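Local coordinates for protein ferritin heavy chain (Trichoplusia ni, PDB 1Z6O) that oxidises ferrous iron and takes it up for storage as ferric hydroxide, working as the heavy chain of a secreted insect ferritin of 12 heavy and 12 light chains, at residues Ala64-Glu67 and Arg68-Ala71; Arg26-Ile29 and Gln30-Val33; Ser36-Tyr39 and Leu40-Gly43. All blocks are in the same frame, centred on the assembly; numbering follows the deposited sequence.

Contact 1. Residues Ala64-Glu67 and Arg68-Ala71; sequences ASEE and REHA. With FE (Fe (III) ion), chain B.
Glu67 and His70 lie one turn apart on helix 54-80, whose i to i+4 bonds run here from Arg68, Glu69, His70 and Ala71 back to the carbonyls of Ala64 to Glu67. Both side chains reach the same ferric ion: Glu67 OE1 binds the iron at 2.1 Å and His70 ND1 binds it at 2.0 Å. This is the ExxH element of the ferritin ferroxidase site, with the carboxylate and imidazole planes perpendicular to each other (90°). Three residues apart, the two leave the same side of the helix; each CG beside its own backbone N, and a further bend at chi2 in Glu67, bring both groups to one metal. Glu66 O lies over one face of the imidazole, 3.3 Å from CD2 of His70. On another side of the helix, toward a neighbouring light chain, a water accepts from Arg68 NH2 and donates to Glu69 OE2 and Ser65 O; Arg68 itself pairs with Asp81 of that chain. Glu32 and two waters complete the iron shell. Glu67, with OE1 on the observed iron and OE2 near Glu116, a probable ligand of the second iron, is consistent with a ligand bridging the two ferroxidase irons.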
loop_
_atom_site.group_PDB
_atom_site.type_symbol
_atom_site.label_atom_id
_atom_site.label_comp_id
_atom_site.label_asym_id
_atom_site.label_seq_id
_atom_site.Cartn_x
_atom_site.Cartn_y
_atom_site.Cartn_z
ATOM N N ALA M 64 35.668 -11.095 -27.197
ATOM C CA ALA M 64 35.479 -12.212 -28.128
ATOM C C ALA M 64 33.994 -12.343 -28.487
ATOM O O ALA M 64 33.639 -12.512 -29.656
ATOM C CB ALA M 64 35.990 -13.550 -27.498
ATOM N N SER M 65 33.122 -12.279 -27.482
ATOM C CA SER M 65 31.688 -12.407 -27.743
ATOM C C SER M 65 31.170 -11.233 -28.571
ATOM O O SER M 65 30.280 -11.394 -29.408
ATOM C CB SER M 65 30.914 -12.508 -26.420
ATOM O OG SER M 65 31.210 -13.747 -25.798
ATOM N N GLU M 66 31.724 -10.050 -28.339
ATOM C CA GLU M 66 31.313 -8.876 -29.103
ATOM C C GLU M 66 31.717 -9.032 -30.583
ATOM O O GLU M 66 30.953 -8.666 -31.477
ATOM C CB GLU M 66 31.961 -7.616 -28.520
ATOM C CG GLU M 66 31.408 -6.322 -29.082
ATOM C CD GLU M 66 30.016 -5.994 -28.543
ATOM O OE1 GLU M 66 29.090 -6.828 -28.686
ATOM O OE2 GLU M 66 29.848 -4.893 -27.973
ATOM N N GLU M 67 32.909 -9.558 -30.855
ATOM C CA GLU M 67 33.329 -9.733 -32.255
ATOM C C GLU M 67 32.428 -10.763 -32.944
ATOM O O GLU M 67 32.132 -10.651 -34.138
ATOM C CB GLU M 67 34.795 -10.178 -32.354
ATOM C CG GLU M 67 35.825 -9.117 -31.908
ATOM C CD GLU M 67 35.665 -7.768 -32.636
ATOM O OE1 GLU M 67 35.253 -7.764 -33.817
ATOM O OE2 GLU M 67 35.968 -6.710 -32.032
ATOM N N ARG M 68 32.012 -11.784 -32.204
ATOM C CA ARG M 68 31.106 -12.782 -32.768
ATOM C C ARG M 68 29.793 -12.073 -33.129
ATOM O O ARG M 68 29.195 -12.354 -34.171
ATOM C CB ARG M 68 30.857 -13.904 -31.751
ATOM C CG ARG M 68 29.766 -14.906 -32.140
ATOM C CD ARG M 68 29.780 -16.106 -31.158
ATOM N NE ARG M 68 28.697 -17.062 -31.411
ATOM C CZ ARG M 68 27.472 -16.964 -30.906
ATOM N NH1 ARG M 68 26.557 -17.888 -31.198
ATOM N NH2 ARG M 68 27.163 -15.955 -30.097
ATOM N N GLU M 69 29.337 -11.158 -32.274
ATOM C CA GLU M 69 28.105 -10.414 -32.577
ATOM C C GLU M 69 28.305 -9.539 -33.831
ATOM O O GLU M 69 27.375 -9.363 -34.615
ATOM C CB GLU M 69 27.694 -9.500 -31.412
ATOM C CG GLU M 69 27.252 -10.220 -30.130
ATOM C CD GLU M 69 26.021 -11.106 -30.330
ATOM O OE1 GLU M 69 25.093 -10.692 -31.063
ATOM O OE2 GLU M 69 25.974 -12.211 -29.741
ATOM N N HIS M 70 29.497 -8.967 -34.008
ATOM C CA HIS M 70 29.761 -8.141 -35.200
ATOM C C HIS M 70 29.630 -9.004 -36.452
ATOM O O HIS M 70 29.059 -8.572 -37.457
ATOM C CB HIS M 70 31.180 -7.539 -35.176
ATOM C CG HIS M 70 31.381 -6.498 -34.121
ATOM N ND1 HIS M 70 32.619 -5.948 -33.844
ATOM C CD2 HIS M 70 30.507 -5.915 -33.263
ATOM C CE1 HIS M 70 32.497 -5.077 -32.857
ATOM N NE2 HIS M 70 31.226 -5.038 -32.487
ATOM N N ALA M 71 30.188 -10.211 -36.407
ATOM C CA ALA M 71 30.089 -11.108 -37.553
ATOM C C ALA M 71 28.611 -11.396 -37.847
ATOM O O ALA M 71 28.175 -11.365 -39.000
ATOM C CB ALA M 71 30.822 -12.419 -37.266
HETATM FE FE FE B . 34.368 -6.215 -34.846
HETATM O O HOH W 1 28.390 -13.457 -29.144
HETATM O O HOH W 2 35.783 -4.959 -34.054
HETATM O O HOH W 3 33.910 -4.832 -36.288
#

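Contact 2. Residues Arg26-Ile29 and Gln30-Val33; sequences RQQI and QMEV. With FE (Fe (III) ion), chain B.
Glu32 holds the ferric ion through OE2, at 2.0 Å from the iron, and turns its other oxygen back to Gln28 one helical turn earlier. There Gln28 NE2 donates to Glu32 OE1 over 3.0 Å, a nearly straight bond (161° at the hydrogen). The iron lies 3.4 Å from OE1 of Glu32, so the carboxylate is monodentate. The donor comes from above the carboxylate plane, 41° out of it, whereas the acceptor lies close to the plane of the amide. A bend at chi2 (61°) in Gln28 swings its amide along the helix toward Glu32; SD of Met31 packs beside the same amide, 3.8 Å from NE2 of Gln28. In the four-helix bundle of ferritin this glutamate is the iron ligand supplied by the first long helix, 19-47, and Glu67 and His70 of helix 54-80 meet it at the metal. Gln28 is held in turn by Ser122 on helix 105-132, which hydrogen-bonds to its OE1; with both ends of the amide engaged, its rotation is probably held. Farther out, Ile29 packs against Leu74 and Leu78 of helix 54-80, and Val33 on Tyr53 of a neighbouring light chain.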
loop_
_atom_site.group_PDB
_atom_site.type_symbol
_atom_site.label_atom_id
_atom_site.label_comp_id
_atom_site.label_asym_id
_atom_site.label_seq_id
_atom_site.Cartn_x
_atom_site.Cartn_y
_atom_site.Cartn_z
ATOM N N ARG M 26 31.876 -10.321 -47.266
ATOM C CA ARG M 26 32.170 -11.711 -46.904
ATOM C C ARG M 26 33.548 -11.808 -46.248
ATOM O O ARG M 26 33.750 -12.557 -45.283
ATOM C CB ARG M 26 32.111 -12.623 -48.149
ATOM C CG ARG M 26 30.691 -12.771 -48.753
ATOM C CD ARG M 26 30.727 -13.616 -50.051
ATOM N NE ARG M 26 31.233 -14.955 -49.755
ATOM C CZ ARG M 26 30.466 -15.996 -49.448
ATOM N NH1 ARG M 26 29.146 -15.872 -49.414
ATOM N NH2 ARG M 26 31.024 -17.152 -49.126
ATOM N N GLN M 27 34.504 -11.052 -46.775
ATOM C CA GLN M 27 35.846 -11.058 -46.210
ATOM C C GLN M 27 35.819 -10.425 -44.809
ATOM O O GLN M 27 36.521 -10.871 -43.902
ATOM C CB GLN M 27 36.802 -10.282 -47.121
ATOM C CG GLN M 27 38.239 -10.274 -46.641
ATOM C CD GLN M 27 39.201 -9.773 -47.711
ATOM O OE1 GLN M 27 39.220 -10.287 -48.835
ATOM N NE2 GLN M 27 40.006 -8.770 -47.366
ATOM N N GLN M 28 35.011 -9.385 -44.630
ATOM C CA GLN M 28 34.924 -8.733 -43.318
ATOM C C GLN M 28 34.333 -9.697 -42.279
ATOM O O GLN M 28 34.746 -9.704 -41.119
ATOM C CB GLN M 28 34.049 -7.471 -43.398
ATOM C CG GLN M 28 34.094 -6.612 -42.123
ATOM C CD GLN M 28 35.501 -6.106 -41.846
ATOM O OE1 GLN M 28 36.206 -5.710 -42.764
ATOM N NE2 GLN M 28 35.913 -6.113 -40.577
ATOM N N ILE M 29 33.359 -10.503 -42.696
ATOM C CA ILE M 29 32.749 -11.470 -41.783
ATOM C C ILE M 29 33.817 -12.434 -41.259
ATOM O O ILE M 29 33.878 -12.714 -40.055
ATOM C CB ILE M 29 31.593 -12.221 -42.497
ATOM C CG1 ILE M 29 30.397 -11.264 -42.635
ATOM C CG2 ILE M 29 31.187 -13.489 -41.715
ATOM C CD1 ILE M 29 29.333 -11.709 -43.671
ATOM N N GLN M 30 34.680 -12.926 -42.146
ATOM C CA GLN M 30 35.744 -13.834 -41.711
ATOM C C GLN M 30 36.711 -13.093 -40.783
ATOM O O GLN M 30 37.212 -13.660 -39.810
ATOM C CB GLN M 30 36.520 -14.403 -42.919
ATOM C CG GLN M 30 37.766 -15.236 -42.524
ATOM C CD GLN M 30 37.415 -16.459 -41.673
ATOM O OE1 GLN M 30 36.555 -17.246 -42.041
ATOM N NE2 GLN M 30 38.089 -16.619 -40.537
ATOM N N MET M 31 36.977 -11.826 -41.077
ATOM C CA MET M 31 37.878 -11.055 -40.226
ATOM C C MET M 31 37.319 -10.889 -38.802
ATOM O O MET M 31 38.067 -10.978 -37.829
ATOM C CB MET M 31 38.141 -9.674 -40.831
ATOM C CG MET M 31 39.162 -8.868 -40.031
ATOM S SD MET M 31 39.508 -7.274 -40.798
ATOM C CE MET M 31 41.221 -6.961 -40.153
ATOM N N GLU M 32 36.016 -10.643 -38.677
ATOM C CA GLU M 32 35.401 -10.491 -37.349
ATOM C C GLU M 32 35.515 -11.814 -36.588
ATOM O O GLU M 32 35.810 -11.828 -35.393
ATOM C CB GLU M 32 33.915 -10.112 -37.461
ATOM C CG GLU M 32 33.638 -8.813 -38.228
ATOM C CD GLU M 32 34.086 -7.544 -37.502
ATOM O OE1 GLU M 32 34.209 -6.495 -38.184
ATOM O OE2 GLU M 32 34.293 -7.570 -36.267
ATOM N N VAL M 33 35.266 -12.926 -37.275
ATOM C CA VAL M 33 35.370 -14.236 -36.627
ATOM C C VAL M 33 36.813 -14.474 -36.179
ATOM O O VAL M 33 37.053 -14.949 -35.065
ATOM C CB VAL M 33 34.881 -15.368 -37.578
ATOM C CG1 VAL M 33 35.245 -16.754 -37.009
ATOM C CG2 VAL M 33 33.357 -15.265 -37.733
HETATM FE FE FE B . 34.368 -6.215 -34.846
HETATM O O HOH W 2 35.783 -4.959 -34.054
HETATM O O HOH W 3 33.910 -4.832 -36.288
#

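Contact 3. Residues Ser36-Tyr39 and Leu40-Gly43; sequences SLQY and LAMG
Tyr39 and Met42 run side by side from helix 19-47 and point the same way, in a Met-aromatic contact. SD of Met42 lies 4.0 Å from CD2 of Tyr39 and 5.2 Å from the ring centroid, 70° off the ring normal, an oblique approach to the CD2 side of the ring. The two chains start alike: each CG stands beside its own backbone N (chi1 -82° in Tyr39, -70° in Met42). Beyond CG the methionine is fully extended, which carries its sulfur out along the ring rather than back over the helix. CG of Met42 also lies 3.6 Å from Gln38 O. Gln38 takes the other course, with CG opposite the backbone N and a bend at the next bond that brings NE2 of Gln38 to 3.8 Å from CB of Ala41. The nitrogen of that amide hydrogen-bonds to the carbonyl of Arg99, so the bend serves a polar partner as well as an apolar neighbour. Leu37 and Leu40 meet loosely, CD2 of Leu37 being 4.4 Å from CD1 of Leu40, while CG of Leu40 lies 3.6 Å from Ser36 O. The backbone is regular helix throughout and continues past Gly43, whose N bonds to Tyr39 O at 2.9 Å. Tyr39 passes between helices 54-80 and 105-132, packing on Ala63 and Glu67 of the one and Ala112 of the other, and its hydroxyl hydrogen-bonds to Glu116, probably a ligand of the second iron. Leu37 and Leu40 instead pack on Leu49 of a neighbouring ferritin light chain.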
loop_
_atom_site.group_PDB
_atom_site.type_symbol
_atom_site.label_atom_id
_atom_site.label_comp_id
_atom_site.label_asym_id
_atom_site.label_seq_id
_atom_site.Cartn_x
_atom_site.Cartn_y
_atom_site.Cartn_z
ATOM N N SER M 36 37.367 -12.676 -33.061
ATOM C CA SER M 36 36.751 -13.315 -31.895
ATOM C C SER M 36 37.639 -14.440 -31.380
ATOM O O SER M 36 37.782 -14.604 -30.171
ATOM C CB SER M 36 35.329 -13.874 -32.181
ATOM O OG SER M 36 35.342 -15.096 -32.923
ATOM N N LEU M 37 38.251 -15.198 -32.287
ATOM C CA LEU M 37 39.119 -16.307 -31.876
ATOM C C LEU M 37 40.399 -15.810 -31.212
ATOM O O LEU M 37 40.890 -16.427 -30.265
ATOM C CB LEU M 37 39.478 -17.186 -33.081
ATOM C CG LEU M 37 38.268 -17.701 -33.877
ATOM C CD1 LEU M 37 38.730 -18.558 -35.047
ATOM C CD2 LEU M 37 37.373 -18.504 -32.971
ATOM N N GLN M 38 40.944 -14.702 -31.701
ATOM C CA GLN M 38 42.168 -14.175 -31.102
ATOM C C GLN M 38 41.867 -13.644 -29.688
ATOM O O GLN M 38 42.691 -13.783 -28.783
ATOM C CB GLN M 38 42.781 -13.074 -31.989
ATOM C CG GLN M 38 44.087 -12.499 -31.426
ATOM C CD GLN M 38 45.179 -13.555 -31.299
ATOM O OE1 GLN M 38 45.907 -13.825 -32.248
ATOM N NE2 GLN M 38 45.278 -14.174 -30.124
ATOM N N TYR M 39 40.695 -13.034 -29.495
ATOM C CA TYR M 39 40.318 -12.550 -28.161
ATOM C C TYR M 39 40.078 -13.731 -27.217
ATOM O O TYR M 39 40.370 -13.633 -26.024
ATOM C CB TYR M 39 39.062 -11.668 -28.226
ATOM C CG TYR M 39 39.358 -10.239 -28.627
ATOM C CD1 TYR M 39 38.631 -9.605 -29.638
ATOM C CD2 TYR M 39 40.329 -9.498 -27.947
ATOM C CE1 TYR M 39 38.859 -8.251 -29.961
ATOM C CE2 TYR M 39 40.563 -8.155 -28.254
ATOM C CZ TYR M 39 39.828 -7.538 -29.255
ATOM O OH TYR M 39 40.052 -6.204 -29.517
ATOM N N LEU M 40 39.538 -14.840 -27.727
ATOM C CA LEU M 40 39.337 -16.014 -26.861
ATOM C C LEU M 40 40.686 -16.472 -26.319
ATOM O O LEU M 40 40.792 -16.884 -25.166
ATOM C CB LEU M 40 38.728 -17.205 -27.621
ATOM C CG LEU M 40 37.222 -17.306 -27.848
ATOM C CD1 LEU M 40 36.917 -18.647 -28.555
ATOM C CD2 LEU M 40 36.488 -17.231 -26.497
ATOM N N ALA M 41 41.714 -16.438 -27.164
ATOM C CA ALA M 41 43.044 -16.863 -26.729
ATOM C C ALA M 41 43.601 -15.912 -25.666
ATOM O O ALA M 41 44.327 -16.344 -24.767
ATOM C CB ALA M 41 43.999 -16.953 -27.937
ATOM N N MET M 42 43.281 -14.620 -25.761
ATOM C CA MET M 42 43.740 -13.674 -24.744
ATOM C C MET M 42 43.018 -13.971 -23.434
ATOM O O MET M 42 43.626 -13.957 -22.363
ATOM C CB MET M 42 43.452 -12.226 -25.153
ATOM C CG MET M 42 44.294 -11.730 -26.314
ATOM S SD MET M 42 44.025 -9.930 -26.548
ATOM C CE MET M 42 45.129 -9.609 -27.947
ATOM N N GLY M 43 41.716 -14.228 -23.515
ATOM C CA GLY M 43 40.967 -14.554 -22.306
ATOM C C GLY M 43 41.550 -15.798 -21.643
ATOM O O GLY M 43 41.712 -15.860 -20.419
#

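From the N terminus, contact 2 comes first and contact 3 follows on the same helix, 19-47; contact 1 lies on the next helix, 54-80. Each spans a continuous run of eight residues, so none closes a long loop, and the three stand in series without nesting or crossing. Their joining is lateral. Contact 1 meets contact 2 at the shared iron and its two waters, and beside it, where Ala71 packs on Val33 and Glu32. It meets contact 3 where Ala64 rests against Ser36 and Tyr39, and Glu67 on Tyr39. Because the two helices run antiparallel, contact 3 borders the earlier part of 64-71 and contact 2 the later, tying the first two bundle helices together.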